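Local coordinates for protein cocosin 1 acidic chain (Cocos nucifera, PDB 5WPW) that stores nitrogen and carbon in the coconut seed as an 11S globulin, a hexamer whose subunits each pair an acidic with a basic chain, at residues Pro80-Ser85 and His104-Gln109; Gly70-Val75 and Tyr124-Asn129; Ser247-Gln252 and Glu276-Leu281; Pro60-Ile65 and Val115-Asn120. The protein carries 2 engineered substitutions. One frame throughout, in Å; residues are numbered along the deposited sequence.

How the interactions relate
Interactions 1, 2 and 4 lie inside the N-terminal cupin domain, and interaction 3 carries the chain from it toward the C-terminal one. Along the sequence interactions 2 and 4 alternate their segments, interaction 1 is nested inside both, and interaction 3 follows. Strand 107-110 of interaction 1 neighbours strand 70-74 of interaction 2, the centres lying about 12 Å apart. Strand 251-253 of interaction 3 adds to the sheet of interaction 4, about 11 Å away. Interactions 2 and 4, also about 12 Å apart, face each other through Tyr124, Leu74 and Val118. The contacts thus run from the N-terminal barrel to the domain junction; interactions 1 and 3 also touch the second subunit, interactions 1 and 2 the third.

Interaction 1 of 4, residues Pro80-Ser85 and His104-Gln109; sequences PETFQS and HQKVYQ
A short antiparallel hairpin pairing, made of strands 83-85 and 102-104, projects here from the N-terminal cupin domain, and its second arm runs on into strand 107-110. Phe83 and His104 form a hydrogen-bonded pair: His104 N gives its hydrogen to Phe83 O over 2.9 Å, and Phe83 N reaches His104 O at 3.1 Å, each donor nearly in line with the C=O it meets.

Phe83 makes the largest share of the packing. Its CB sits over the face of the His104 imidazole, 4.1 Å from the ring centroid, a CH-pi contact. CG, held anti to the carbonyl carbon (chi1 -82°), swings the ring toward the backbone of Lys106, whose CA stands 3.7 Å from the centroid of the Phe83 ring and almost straight above its centre. On one side of the ring CD1 and CE1 run along Lys106 CA and CB; on the other, CD2 nears His104 CE1 and CE2 meets Val107 CG2 at 3.8 Å. CZ, at the tip, still touches Lys106 CB. The two aromatic rings themselves meet obliquely.

Outward, Glu81 folds its CB and CG over the His104 carbonyl while its carboxylate forms a salt bridge with Arg382 of the third subunit. Thr82 OG1 bonds to Asp261 O of the second subunit, and Lys106 NZ to Cys246 O. Water 1 donates to both Pro80 O and Thr82 OG1 and weakly accepts from Lys106 N. The imidazole is turned by its own segment: His104 ND1 donates in the ring plane, onto a lone pair of Gln105 O, 2.6 Å away.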
loop_
_atom_site.group_PDB
_atom_site.type_symbol
_atom_site.label_atom_id
_atom_site.label_comp_id
_atom_site.label_asym_id
_atom_site.label_seq_id
_atom_site.Cartn_x
_atom_site.Cartn_y
_atom_site.Cartn_z
ATOM N N PRO A 80 14.915 18.757 10.984
ATOM C CA PRO A 80 15.369 19.935 11.743
ATOM C C PRO A 80 15.768 19.573 13.156
ATOM O O PRO A 80 15.270 18.599 13.728
ATOM C CB PRO A 80 14.142 20.863 11.748
ATOM C CG PRO A 80 12.963 19.954 11.473
ATOM C CD PRO A 80 13.493 18.837 10.622
ATOM N N GLU A 81 16.691 20.379 13.715
ATOM C CA GLU A 81 17.000 20.335 15.143
ATOM C C GLU A 81 15.860 20.989 15.898
ATOM O O GLU A 81 15.577 22.170 15.699
ATOM C CB GLU A 81 18.310 21.053 15.446
ATOM C CG GLU A 81 19.534 20.331 14.960
ATOM C CD GLU A 81 19.689 20.465 13.466
ATOM O OE1 GLU A 81 19.185 21.468 12.910
ATOM O OE2 GLU A 81 20.293 19.562 12.841
ATOM N N THR A 82 15.163 20.223 16.726
ATOM C CA THR A 82 13.999 20.757 17.407
ATOM C C THR A 82 14.227 20.944 18.901
ATOM O O THR A 82 13.317 21.422 19.587
ATOM C CB THR A 82 12.785 19.860 17.193
ATOM O OG1 THR A 82 13.055 18.598 17.784
ATOM C CG2 THR A 82 12.481 19.690 15.677
ATOM N N PHE A 83 15.393 20.559 19.423
ATOM C CA PHE A 83 15.773 20.839 20.807
ATOM C C PHE A 83 16.778 21.990 20.782
ATOM O O PHE A 83 17.873 21.841 20.226
ATOM C CB PHE A 83 16.407 19.622 21.488
ATOM C CG PHE A 83 15.430 18.618 22.028
ATOM C CD1 PHE A 83 14.191 18.413 21.421
ATOM C CD2 PHE A 83 15.770 17.851 23.136
ATOM C CE1 PHE A 83 13.310 17.481 21.922
ATOM C CE2 PHE A 83 14.885 16.914 23.643
ATOM C CZ PHE A 83 13.650 16.727 23.029
ATOM N N GLN A 84 16.415 23.126 21.380
ATOM C CA GLN A 84 17.258 24.309 21.242
ATOM C C GLN A 84 17.021 25.253 22.416
ATOM O O GLN A 84 15.932 25.299 22.992
ATOM C CB GLN A 84 17.021 25.036 19.901
ATOM C CG GLN A 84 15.578 25.004 19.361
ATOM C CD GLN A 84 15.388 25.776 18.038
ATOM O OE1 GLN A 84 14.445 26.558 17.905
ATOM N NE2 GLN A 84 16.267 25.541 17.062
ATOM N N SER A 85 18.063 26.010 22.755
ATOM C CA SER A 85 17.970 27.044 23.780
ATOM C C SER A 85 18.827 28.225 23.359
ATOM O O SER A 85 19.936 28.042 22.845
ATOM C CB SER A 85 18.409 26.537 25.158
ATOM O OG SER A 85 19.811 26.407 25.236
ATOM N N HIS A 104 20.181 20.737 18.885
ATOM C CA HIS A 104 20.446 19.402 18.380
ATOM C C HIS A 104 19.109 18.718 18.157
ATOM O O HIS A 104 18.044 19.283 18.433
ATOM C CB HIS A 104 21.339 18.619 19.347
ATOM C CG HIS A 104 20.821 18.576 20.752
ATOM N ND1 HIS A 104 19.894 17.650 21.177
ATOM C CD2 HIS A 104 21.118 19.336 21.835
ATOM C CE1 HIS A 104 19.623 17.855 22.453
ATOM N NE2 HIS A 104 20.361 18.867 22.879
ATOM N N GLN A 105 19.172 17.493 17.645
ATOM C CA GLN A 105 17.939 16.757 17.469
ATOM C C GLN A 105 17.473 16.192 18.802
ATOM O O GLN A 105 18.194 16.214 19.811
ATOM C CB GLN A 105 18.097 15.648 16.431
ATOM C CG GLN A 105 18.122 16.194 15.016
ATOM C CD GLN A 105 18.013 15.097 13.984
ATOM O OE1 GLN A 105 17.467 14.022 14.262
ATOM N NE2 GLN A 105 18.510 15.363 12.780
ATOM N N LYS A 106 16.236 15.693 18.780
ATOM C CA LYS A 106 15.562 15.245 19.991
ATOM C C LYS A 106 16.284 14.039 20.582
ATOM O O LYS A 106 16.811 13.193 19.861
ATOM C CB LYS A 106 14.109 14.900 19.666
ATOM C CG LYS A 106 13.965 13.978 18.463
ATOM C CD LYS A 106 12.504 13.796 18.028
ATOM C CE LYS A 106 12.039 14.932 17.106
ATOM N NZ LYS A 106 10.705 14.625 16.488
ATOM N N VAL A 107 16.317 13.958 21.910
ATOM C CA VAL A 107 17.033 12.884 22.556
ATOM C C VAL A 107 16.012 12.004 23.256
ATOM O O VAL A 107 14.942 12.462 23.673
ATOM C CB VAL A 107 18.095 13.439 23.517
ATOM C CG1 VAL A 107 19.121 14.249 22.709
ATOM C CG2 VAL A 107 17.433 14.306 24.545
ATOM N N TYR A 108 16.329 10.722 23.327
ATOM C CA TYR A 108 15.409 9.688 23.768
ATOM C C TYR A 108 15.904 9.116 25.088
ATOM O O TYR A 108 17.021 8.593 25.165
ATOM C CB TYR A 108 15.308 8.595 22.710
ATOM C CG TYR A 108 14.961 9.122 21.339
ATOM C CD1 TYR A 108 13.640 9.224 20.935
ATOM C CD2 TYR A 108 15.952 9.487 20.430
ATOM C CE1 TYR A 108 13.307 9.684 19.680
ATOM C CE2 TYR A 108 15.625 9.960 19.160
ATOM C CZ TYR A 108 14.294 10.058 18.798
ATOM O OH TYR A 108 13.932 10.528 17.547
ATOM N N GLN A 109 15.076 9.192 26.116
ATOM C CA GLN A 109 15.460 8.701 27.431
ATOM C C GLN A 109 14.926 7.293 27.602
ATOM O O GLN A 109 13.722 7.068 27.486
ATOM C CB GLN A 109 14.957 9.639 28.520
ATOM C CG GLN A 109 15.583 10.999 28.364
ATOM C CD GLN A 109 15.578 11.781 29.641
ATOM O OE1 GLN A 109 16.181 11.369 30.632
ATOM N NE2 GLN A 109 14.889 12.914 29.635
HETATM O O HOH W 1 14.877 17.279 16.432
#

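Interaction 2 of 4, residues Gly70-Val75 and Tyr124-Asn129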
loop_
_atom_site.group_PDB
_atom_site.type_symbol
_atom_site.label_atom_id
_atom_site.label_comp_id
_atom_site.label_asym_id
_atom_site.label_seq_id
_atom_site.Cartn_x
_atom_site.Cartn_y
_atom_site.Cartn_z
ATOM N N GLY A 70 19.295 5.806 30.698
ATOM C CA GLY A 70 20.151 6.779 30.055
ATOM C C GLY A 70 19.463 7.535 28.937
ATOM O O GLY A 70 18.237 7.639 28.879
ATOM N N ILE A 71 20.293 8.075 28.059
ATOM C CA ILE A 71 19.879 8.979 26.999
ATOM C C ILE A 71 20.377 8.394 25.695
ATOM O O ILE A 71 21.534 7.964 25.609
ATOM C CB ILE A 71 20.459 10.399 27.197
ATOM C CG1 ILE A 71 19.845 11.082 28.414
ATOM C CG2 ILE A 71 20.230 11.251 25.955
ATOM C CD1 ILE A 71 20.072 12.573 28.407
ATOM N N VAL A 72 19.524 8.390 24.676
ATOM C CA VAL A 72 19.916 7.925 23.353
ATOM C C VAL A 72 19.671 9.033 22.339
ATOM O O VAL A 72 18.680 9.768 22.420
ATOM C CB VAL A 72 19.158 6.644 22.952
ATOM C CG1 VAL A 72 19.070 6.551 21.470
ATOM C CG2 VAL A 72 19.875 5.428 23.486
ATOM N N GLY A 73 20.592 9.163 21.394
ATOM C CA GLY A 73 20.413 10.058 20.269
ATOM C C GLY A 73 20.486 9.323 18.944
ATOM O O GLY A 73 21.411 8.534 18.684
ATOM N N LEU A 74 19.488 9.572 18.109
ATOM C CA LEU A 74 19.414 9.044 16.758
ATOM C C LEU A 74 19.280 10.232 15.825
ATOM O O LEU A 74 18.314 11.005 15.924
ATOM C CB LEU A 74 18.224 8.106 16.612
ATOM C CG LEU A 74 17.992 7.555 15.217
ATOM C CD1 LEU A 74 19.102 6.604 14.939
ATOM C CD2 LEU A 74 16.653 6.845 15.173
ATOM N N VAL A 75 20.239 10.397 14.942
ATOM C CA VAL A 75 20.220 11.544 14.041
ATOM C C VAL A 75 19.524 11.145 12.746
ATOM O O VAL A 75 19.976 10.236 12.038
ATOM C CB VAL A 75 21.634 12.066 13.774
ATOM C CG1 VAL A 75 21.569 13.214 12.785
ATOM C CG2 VAL A 75 22.294 12.497 15.086
ATOM N N TYR A 124 24.016 7.128 15.623
ATOM C CA TYR A 124 23.426 6.749 16.903
ATOM C C TYR A 124 24.462 6.925 18.011
ATOM O O TYR A 124 25.628 6.570 17.815
ATOM C CB TYR A 124 22.996 5.287 16.830
ATOM C CG TYR A 124 22.564 4.600 18.105
ATOM C CD1 TYR A 124 21.296 4.802 18.618
ATOM C CD2 TYR A 124 23.401 3.699 18.757
ATOM C CE1 TYR A 124 20.873 4.161 19.766
ATOM C CE2 TYR A 124 22.982 3.041 19.915
ATOM C CZ TYR A 124 21.715 3.285 20.412
ATOM O OH TYR A 124 21.263 2.654 21.553
ATOM N N TRP A 125 24.036 7.438 19.174
ATOM C CA TRP A 125 24.899 7.509 20.355
ATOM C C TRP A 125 24.061 7.278 21.613
ATOM O O TRP A 125 22.834 7.430 21.608
ATOM C CB TRP A 125 25.666 8.861 20.419
ATOM C CG TRP A 125 24.792 10.082 20.455
ATOM C CD1 TRP A 125 24.418 10.854 19.381
ATOM C CD2 TRP A 125 24.206 10.691 21.607
ATOM N NE1 TRP A 125 23.625 11.890 19.799
ATOM C CE2 TRP A 125 23.469 11.808 21.160
ATOM C CE3 TRP A 125 24.213 10.386 22.980
ATOM C CZ2 TRP A 125 22.752 12.627 22.026
ATOM C CZ3 TRP A 125 23.496 11.203 23.847
ATOM C CH2 TRP A 125 22.772 12.309 23.366
ATOM N N CYS A 126 24.747 6.946 22.710
ATOM C CA CYS A 126 24.105 6.399 23.905
ATOM C C CYS A 126 24.878 6.852 25.128
ATOM O O CYS A 126 26.083 6.608 25.193
ATOM C CB CYS A 126 24.102 4.873 23.866
ATOM S SG CYS A 126 23.263 4.111 25.250
ATOM N N TYR A 127 24.195 7.468 26.092
ATOM C CA TYR A 127 24.868 7.967 27.297
ATOM C C TYR A 127 24.174 7.448 28.554
ATOM O O TYR A 127 22.946 7.554 28.690
ATOM C CB TYR A 127 24.911 9.494 27.302
ATOM C CG TYR A 127 25.448 10.118 28.599
ATOM C CD1 TYR A 127 26.805 10.063 28.917
ATOM C CD2 TYR A 127 24.592 10.768 29.490
ATOM C CE1 TYR A 127 27.306 10.648 30.118
ATOM C CE2 TYR A 127 25.074 11.350 30.698
ATOM C CZ TYR A 127 26.427 11.287 30.995
ATOM O OH TYR A 127 26.906 11.872 32.177
ATOM N N ASN A 128 24.968 6.927 29.490
ATOM C CA ASN A 128 24.471 6.404 30.763
ATOM C C ASN A 128 24.503 7.511 31.806
ATOM O O ASN A 128 25.570 7.861 32.304
ATOM C CB ASN A 128 25.318 5.212 31.205
ATOM C CG ASN A 128 24.848 4.601 32.523
ATOM O OD1 ASN A 128 23.852 5.034 33.118
ATOM N ND2 ASN A 128 25.550 3.577 32.961
ATOM N N ASN A 129 23.337 8.054 32.150
ATOM C CA ASN A 129 23.256 9.120 33.137
ATOM C C ASN A 129 22.723 8.649 34.483
ATOM O O ASN A 129 22.382 9.480 35.328
ATOM C CB ASN A 129 22.392 10.263 32.615
ATOM C CG ASN A 129 20.965 9.844 32.385
ATOM O OD1 ASN A 129 20.597 8.678 32.545
ATOM N ND2 ASN A 129 20.152 10.791 32.000
#
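Four backbone hydrogen bonds join strands 70-74 and 124-127, which run antiparallel at 170°. Ile71 pairs with Tyr127 and Gly73 with Trp125, each through two bonds. The straightest is Gly73 N to Trp125 O, 2.8 Å long, although its donor stands above the carbonyl plane; Tyr127 N reaches Ile71 O at 2.7 Å, nearly along the C=O axis. Val72-Cys126 lies between them and Leu74-Tyr124 beyond Gly73-Trp125; these non-hydrogen-bonded pairs bring CA-H groups up to carbonyls, as in Tyr124 CA to Gly73 O at 3.2 Å.

The aromatic contact is on the Ile71 and Trp125 face. With CG in the crowded position between backbone N and carbonyl carbon (chi1 59°), the Trp125 indole folds back across the neighbouring strand and lays its five-membered ring over Gly73 CA, 3.8 Å from the ring centroid. With no CB on Gly73, the indole lies directly against its backbone. The far end of the six-membered ring continues to Ile71, CH2 lying 3.8 Å from CG2. Pro385 of the third subunit also packs on Trp125.

Apolar packing on the other face is led by Val72, whose CG1 presses on Tyr124 CE1 at 3.4 Å while CG2 meets Cys126 SG at 4.0 Å. Leu116 and Val118 of the opposing strand 114-118 cover this side. Two sheets facing each other across a hydrophobic interior in this way are characteristic of the cupin beta-barrel.

Interaction 3 of 4, residues Ser247-Gln252 and Glu276-Leu281; sequences SMKIKQ and EKLPIL
Lys277 enters the contact through its backbone as much as its side chain. Its carbonyl oxygen accepts a hydrogen bond from Lys249 NZ at 3.2 Å, the donor standing above the carbonyl plane, and another from Lys249 of the second subunit. Within its own segment Lys249 NZ makes a shorter bond of 2.7 Å to Gln252 OE1. The methylenes CB and CD of Lys277 run past Gln252 NE2, but its ammonium leads away to a salt bridge with Asp261.

Leu278 comes next, CG anti to the backbone N (chi1 176°). Its CD1 methyl goes in under the bent Lys249 side chain, touching CE at 3.5 Å, tighter than usual, and also approaching Lys249 O at 3.4 Å. So Lys277 O and Gln252 OE1 hold the ammonium while the aliphatic part of the lysine lies across the leucine.

Pro279 opens the bend of a type I turn from Leu278 to Leu281, closed by Leu281 N to Leu278 O. Within it Ile280 points toward the other segment: CG1 meets Met248 SD at 4.0 Å, the two side chains crossing at about a right angle, while CD1 reaches Ile250 CG2 at 4.3 Å. Water 2 joins the backbones, donating to Lys249 O at 2.6 Å and accepting from Ile280 N.

Leu281 begins helix 281-284 and packs on Leu273 of strand 268-273, which also receives Leu278. Strand 251-253, which continues segment 247-252, pairs with strand 114-118, so the turn lies between the edge of the N-terminal cupin sheet and the first strands of the C-terminal one.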
loop_
_atom_site.group_PDB
_atom_site.type_symbol
_atom_site.label_atom_id
_atom_site.label_comp_id
_atom_site.label_asym_id
_atom_site.label_seq_id
_atom_site.Cartn_x
_atom_site.Cartn_y
_atom_site.Cartn_z
ATOM N N SER A 247 9.381 12.502 13.295
ATOM C CA SER A 247 8.867 12.244 14.630
ATOM C C SER A 247 8.499 10.781 14.829
ATOM O O SER A 247 7.635 10.478 15.654
ATOM C CB SER A 247 7.660 13.146 14.912
ATOM O OG SER A 247 7.996 14.501 14.675
ATOM N N MET A 248 9.121 9.871 14.080
ATOM C CA MET A 248 8.883 8.441 14.277
ATOM C C MET A 248 9.299 8.030 15.687
ATOM O O MET A 248 10.380 8.400 16.158
ATOM C CB MET A 248 9.697 7.619 13.282
ATOM C CG MET A 248 9.215 7.579 11.870
ATOM S SD MET A 248 10.163 6.270 11.070
ATOM C CE MET A 248 11.766 7.066 10.925
ATOM N N LYS A 249 8.464 7.240 16.352
ATOM C CA LYS A 249 8.876 6.662 17.616
ATOM C C LYS A 249 9.896 5.571 17.315
ATOM O O LYS A 249 9.705 4.782 16.390
ATOM C CB LYS A 249 7.668 6.099 18.375
ATOM C CG LYS A 249 7.988 5.620 19.790
ATOM C CD LYS A 249 6.764 4.990 20.483
ATOM C CE LYS A 249 5.934 4.170 19.504
ATOM N NZ LYS A 249 5.514 2.809 19.992
ATOM N N ILE A 250 10.998 5.545 18.062
ATOM C CA ILE A 250 12.050 4.547 17.873
ATOM C C ILE A 250 12.208 3.633 19.065
ATOM O O ILE A 250 13.092 2.766 19.052
ATOM C CB ILE A 250 13.409 5.202 17.550
ATOM C CG1 ILE A 250 13.814 6.167 18.659
ATOM C CG2 ILE A 250 13.376 5.882 16.192
ATOM C CD1 ILE A 250 15.244 5.985 19.118
ATOM N N LYS A 251 11.418 3.827 20.109
ATOM C CA LYS A 251 11.632 3.146 21.373
ATOM C C LYS A 251 10.282 2.683 21.892
ATOM O O LYS A 251 9.278 3.397 21.759
ATOM C CB LYS A 251 12.304 4.085 22.382
ATOM C CG LYS A 251 12.308 3.587 23.825
ATOM C CD LYS A 251 13.017 4.616 24.725
ATOM C CE LYS A 251 12.090 5.137 25.816
ATOM N NZ LYS A 251 11.171 6.240 25.397
ATOM N N GLN A 252 10.256 1.488 22.469
ATOM C CA GLN A 252 9.044 0.980 23.103
ATOM C C GLN A 252 9.431 0.046 24.234
ATOM O O GLN A 252 10.301 -0.812 24.068
ATOM C CB GLN A 252 8.152 0.242 22.098
ATOM C CG GLN A 252 7.055 -0.551 22.776
ATOM C CD GLN A 252 5.695 0.068 22.603
ATOM O OE1 GLN A 252 5.572 1.215 22.180
ATOM N NE2 GLN A 252 4.654 -0.702 22.910
ATOM N N GLU A 276 2.490 -3.452 14.722
ATOM C CA GLU A 276 1.184 -3.062 15.241
ATOM C C GLU A 276 1.292 -2.299 16.553
ATOM O O GLU A 276 0.291 -1.731 17.001
ATOM C CB GLU A 276 0.279 -4.284 15.449
ATOM C CG GLU A 276 0.341 -5.302 14.358
ATOM C CD GLU A 276 -0.762 -5.118 13.339
ATOM O OE1 GLU A 276 -1.447 -4.077 13.398
ATOM O OE2 GLU A 276 -0.942 -6.023 12.476
ATOM N N LYS A 277 2.477 -2.259 17.150
ATOM C CA LYS A 277 2.781 -1.396 18.286
ATOM C C LYS A 277 3.755 -0.279 17.954
ATOM O O LYS A 277 3.573 0.839 18.424
ATOM C CB LYS A 277 3.358 -2.229 19.437
ATOM C CG LYS A 277 2.355 -3.234 19.969
ATOM C CD LYS A 277 2.780 -3.796 21.299
ATOM C CE LYS A 277 1.838 -4.917 21.718
ATOM N NZ LYS A 277 2.253 -5.505 23.031
ATOM N N LEU A 278 4.782 -0.561 17.158
ATOM C CA LEU A 278 5.890 0.367 16.921
ATOM C C LEU A 278 6.070 0.466 15.414
ATOM O O LEU A 278 6.638 -0.449 14.797
ATOM C CB LEU A 278 7.164 -0.116 17.593
ATOM C CG LEU A 278 8.432 0.710 17.357
ATOM C CD1 LEU A 278 8.205 2.095 17.888
ATOM C CD2 LEU A 278 9.664 0.042 17.993
ATOM N N PRO A 279 5.613 1.547 14.794
ATOM C CA PRO A 279 5.500 1.551 13.324
ATOM C C PRO A 279 6.799 1.292 12.594
ATOM O O PRO A 279 6.779 0.603 11.572
ATOM C CB PRO A 279 4.955 2.955 13.034
ATOM C CG PRO A 279 4.233 3.326 14.265
ATOM C CD PRO A 279 4.972 2.721 15.402
ATOM N N ILE A 280 7.927 1.805 13.095
ATOM C CA ILE A 280 9.181 1.718 12.351
ATOM C C ILE A 280 9.588 0.274 12.091
ATOM O O ILE A 280 10.336 0.002 11.149
ATOM C CB ILE A 280 10.314 2.481 13.080
ATOM C CG1 ILE A 280 11.508 2.668 12.133
ATOM C CG2 ILE A 280 10.752 1.755 14.370
ATOM C CD1 ILE A 280 12.643 3.474 12.709
ATOM N N LEU A 281 9.072 -0.674 12.880
ATOM C CA LEU A 281 9.496 -2.052 12.718
ATOM C C LEU A 281 9.105 -2.605 11.356
ATOM O O LEU A 281 9.704 -3.586 10.917
ATOM C CB LEU A 281 8.894 -2.937 13.818
ATOM C CG LEU A 281 9.349 -2.579 15.238
ATOM C CD1 LEU A 281 8.900 -3.595 16.285
ATOM C CD2 LEU A 281 10.854 -2.442 15.246
HETATM O O HOH W 2 7.747 4.215 14.741
#

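Interaction 4 of 4, residues Pro60-Ile65 and Val115-Asn120; sequences PRLVYI and VLAVPN
Val63 N to Leu116 O, 2.7 Å long and 172° at the hydrogen, is the tightest of four backbone bonds between strands 61-65 and 115-118; Leu116 N returns a bond of 2.8 Å to Val63 O, and in both the donor lies in the carbonyl plane. The Arg61-Val118 pair is longer, with Arg61 N reaching Val118 O at 3.2 Å, and its donors stand above the carbonyl planes. The strands run antiparallel at 157°.

Waters extend this end. Arg61 leaves the backbone with CG between N and the carbonyl carbon (chi1 88°), bends at chi3, and lies alongside Val118, its NE 3.9 Å from Val118 CB. Two waters sit at the edge of the guanidinium, in its plane: water 4 accepts from NE and can donate to Val118 O at 2.7 Å, while water 3 accepts from NH2 and can donate to Pro119 O. Val118 O thus takes a backbone N-H and may take a water proton as well.

On the same face as Arg61 and Val118, Ile65 CD1 meets Leu116 CD1 at 3.7 Å. The opposite face holds Leu62, whose CD2 lies 3.7 Å from Ala117 CB, and Tyr64, whose ring takes Val115 CG2 at its edge beside CD1. Past the strand ends, Pro60 lies alongside Asn120.

Strand 61-67 has strand 134-140 as its other neighbour in the sheet. Leu62 and Ala117 pack on Leu281 of helix 281-284, and Tyr64 packs on Val361 of strand 357-364, so the Leu62 and Tyr64 face turns to the C-terminal cupin domain.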
loop_
_atom_site.group_PDB
_atom_site.type_symbol
_atom_site.label_atom_id
_atom_site.label_comp_id
_atom_site.label_asym_id
_atom_site.label_seq_id
_atom_site.Cartn_x
_atom_site.Cartn_y
_atom_site.Cartn_z
ATOM N N PRO A 60 20.103 -2.843 9.919
ATOM C CA PRO A 60 19.161 -2.376 10.942
ATOM C C PRO A 60 19.299 -3.251 12.176
ATOM O O PRO A 60 19.754 -4.395 12.098
ATOM C CB PRO A 60 17.791 -2.537 10.278
ATOM C CG PRO A 60 17.985 -3.688 9.312
ATOM C CD PRO A 60 19.423 -3.548 8.813
ATOM N N ARG A 61 18.940 -2.687 13.328
ATOM C CA ARG A 61 19.103 -3.402 14.598
ATOM C C ARG A 61 17.973 -3.109 15.573
ATOM O O ARG A 61 17.276 -2.100 15.468
ATOM C CB ARG A 61 20.451 -3.052 15.244
ATOM C CG ARG A 61 20.413 -1.859 16.123
ATOM C CD ARG A 61 21.813 -1.438 16.503
ATOM N NE ARG A 61 22.367 -0.556 15.491
ATOM C CZ ARG A 61 23.465 0.160 15.659
ATOM N NH1 ARG A 61 24.121 0.096 16.815
ATOM N NH2 ARG A 61 23.891 0.946 14.687
ATOM N N LEU A 62 17.788 -4.033 16.530
ATOM C CA LEU A 62 16.985 -3.819 17.719
ATOM C C LEU A 62 17.918 -3.947 18.909
ATOM O O LEU A 62 18.742 -4.868 18.937
ATOM C CB LEU A 62 15.864 -4.856 17.874
ATOM C CG LEU A 62 14.744 -4.848 16.842
ATOM C CD1 LEU A 62 13.609 -5.713 17.369
ATOM C CD2 LEU A 62 14.288 -3.428 16.577
ATOM N N VAL A 63 17.840 -2.983 19.824
ATOM C CA VAL A 63 18.589 -2.988 21.079
ATOM C C VAL A 63 17.610 -3.253 22.211
ATOM O O VAL A 63 16.569 -2.592 22.297
ATOM C CB VAL A 63 19.320 -1.653 21.299
ATOM C CG1 VAL A 63 20.179 -1.734 22.563
ATOM C CG2 VAL A 63 20.147 -1.290 20.069
ATOM N N TYR A 64 17.919 -4.211 23.078
ATOM C CA TYR A 64 17.128 -4.405 24.286
ATOM C C TYR A 64 17.936 -3.948 25.495
ATOM O O TYR A 64 19.053 -4.426 25.699
ATOM C CB TYR A 64 16.709 -5.868 24.480
ATOM C CG TYR A 64 15.874 -6.088 25.733
ATOM C CD1 TYR A 64 14.560 -5.619 25.821
ATOM C CD2 TYR A 64 16.393 -6.770 26.823
ATOM C CE1 TYR A 64 13.795 -5.820 26.973
ATOM C CE2 TYR A 64 15.643 -6.975 27.971
ATOM C CZ TYR A 64 14.354 -6.495 28.040
ATOM O OH TYR A 64 13.620 -6.704 29.180
ATOM N N ILE A 65 17.358 -3.050 26.295
ATOM C CA ILE A 65 17.995 -2.555 27.523
ATOM C C ILE A 65 17.704 -3.574 28.629
ATOM O O ILE A 65 16.610 -3.596 29.195
ATOM C CB ILE A 65 17.509 -1.157 27.905
ATOM C CG1 ILE A 65 17.635 -0.170 26.739
ATOM C CG2 ILE A 65 18.318 -0.598 29.140
ATOM C CD1 ILE A 65 18.981 -0.082 26.218
ATOM N N VAL A 115 12.980 -1.374 24.193
ATOM C CA VAL A 115 13.509 -1.820 22.912
ATOM C C VAL A 115 13.701 -0.584 22.058
ATOM O O VAL A 115 12.774 0.229 21.929
ATOM C CB VAL A 115 12.575 -2.810 22.193
ATOM C CG1 VAL A 115 13.151 -3.089 20.849
ATOM C CG2 VAL A 115 12.453 -4.097 22.978
ATOM N N LEU A 116 14.901 -0.424 21.509
ATOM C CA LEU A 116 15.226 0.662 20.591
ATOM C C LEU A 116 15.494 0.091 19.207
ATOM O O LEU A 116 16.200 -0.913 19.075
ATOM C CB LEU A 116 16.458 1.427 21.066
ATOM C CG LEU A 116 16.257 2.109 22.408
ATOM C CD1 LEU A 116 17.313 1.663 23.407
ATOM C CD2 LEU A 116 16.305 3.597 22.169
ATOM N N ALA A 117 14.934 0.737 18.183
ATOM C CA ALA A 117 15.112 0.340 16.781
ATOM C C ALA A 117 15.947 1.403 16.075
ATOM O O ALA A 117 15.542 2.572 16.008
ATOM C CB ALA A 117 13.773 0.177 16.069
ATOM N N VAL A 118 17.099 0.996 15.551
ATOM C CA VAL A 118 18.003 1.884 14.821
ATOM C C VAL A 118 18.121 1.468 13.354
ATOM O O VAL A 118 18.777 0.465 13.064
ATOM C CB VAL A 118 19.386 1.881 15.495
ATOM C CG1 VAL A 118 20.329 2.799 14.769
ATOM C CG2 VAL A 118 19.263 2.280 16.949
ATOM N N PRO A 119 17.547 2.219 12.406
ATOM C CA PRO A 119 17.727 1.902 10.979
ATOM C C PRO A 119 19.189 1.907 10.563
ATOM O O PRO A 119 20.003 2.661 11.087
ATOM C CB PRO A 119 16.979 3.033 10.254
ATOM C CG PRO A 119 16.193 3.757 11.323
ATOM C CD PRO A 119 16.874 3.507 12.617
ATOM N N ASN A 120 19.512 1.099 9.564
ATOM C CA ASN A 120 20.871 1.161 9.039
ATOM C C ASN A 120 21.171 2.565 8.521
ATOM O O ASN A 120 20.276 3.295 8.091
ATOM C CB ASN A 120 21.041 0.171 7.910
ATOM C CG ASN A 120 20.026 0.393 6.850
ATOM O OD1 ASN A 120 18.827 0.336 7.126
ATOM N ND2 ASN A 120 20.478 0.720 5.645
HETATM O O HOH W 3 23.067 2.541 11.983
HETATM O O HOH W 4 21.482 0.135 12.717
#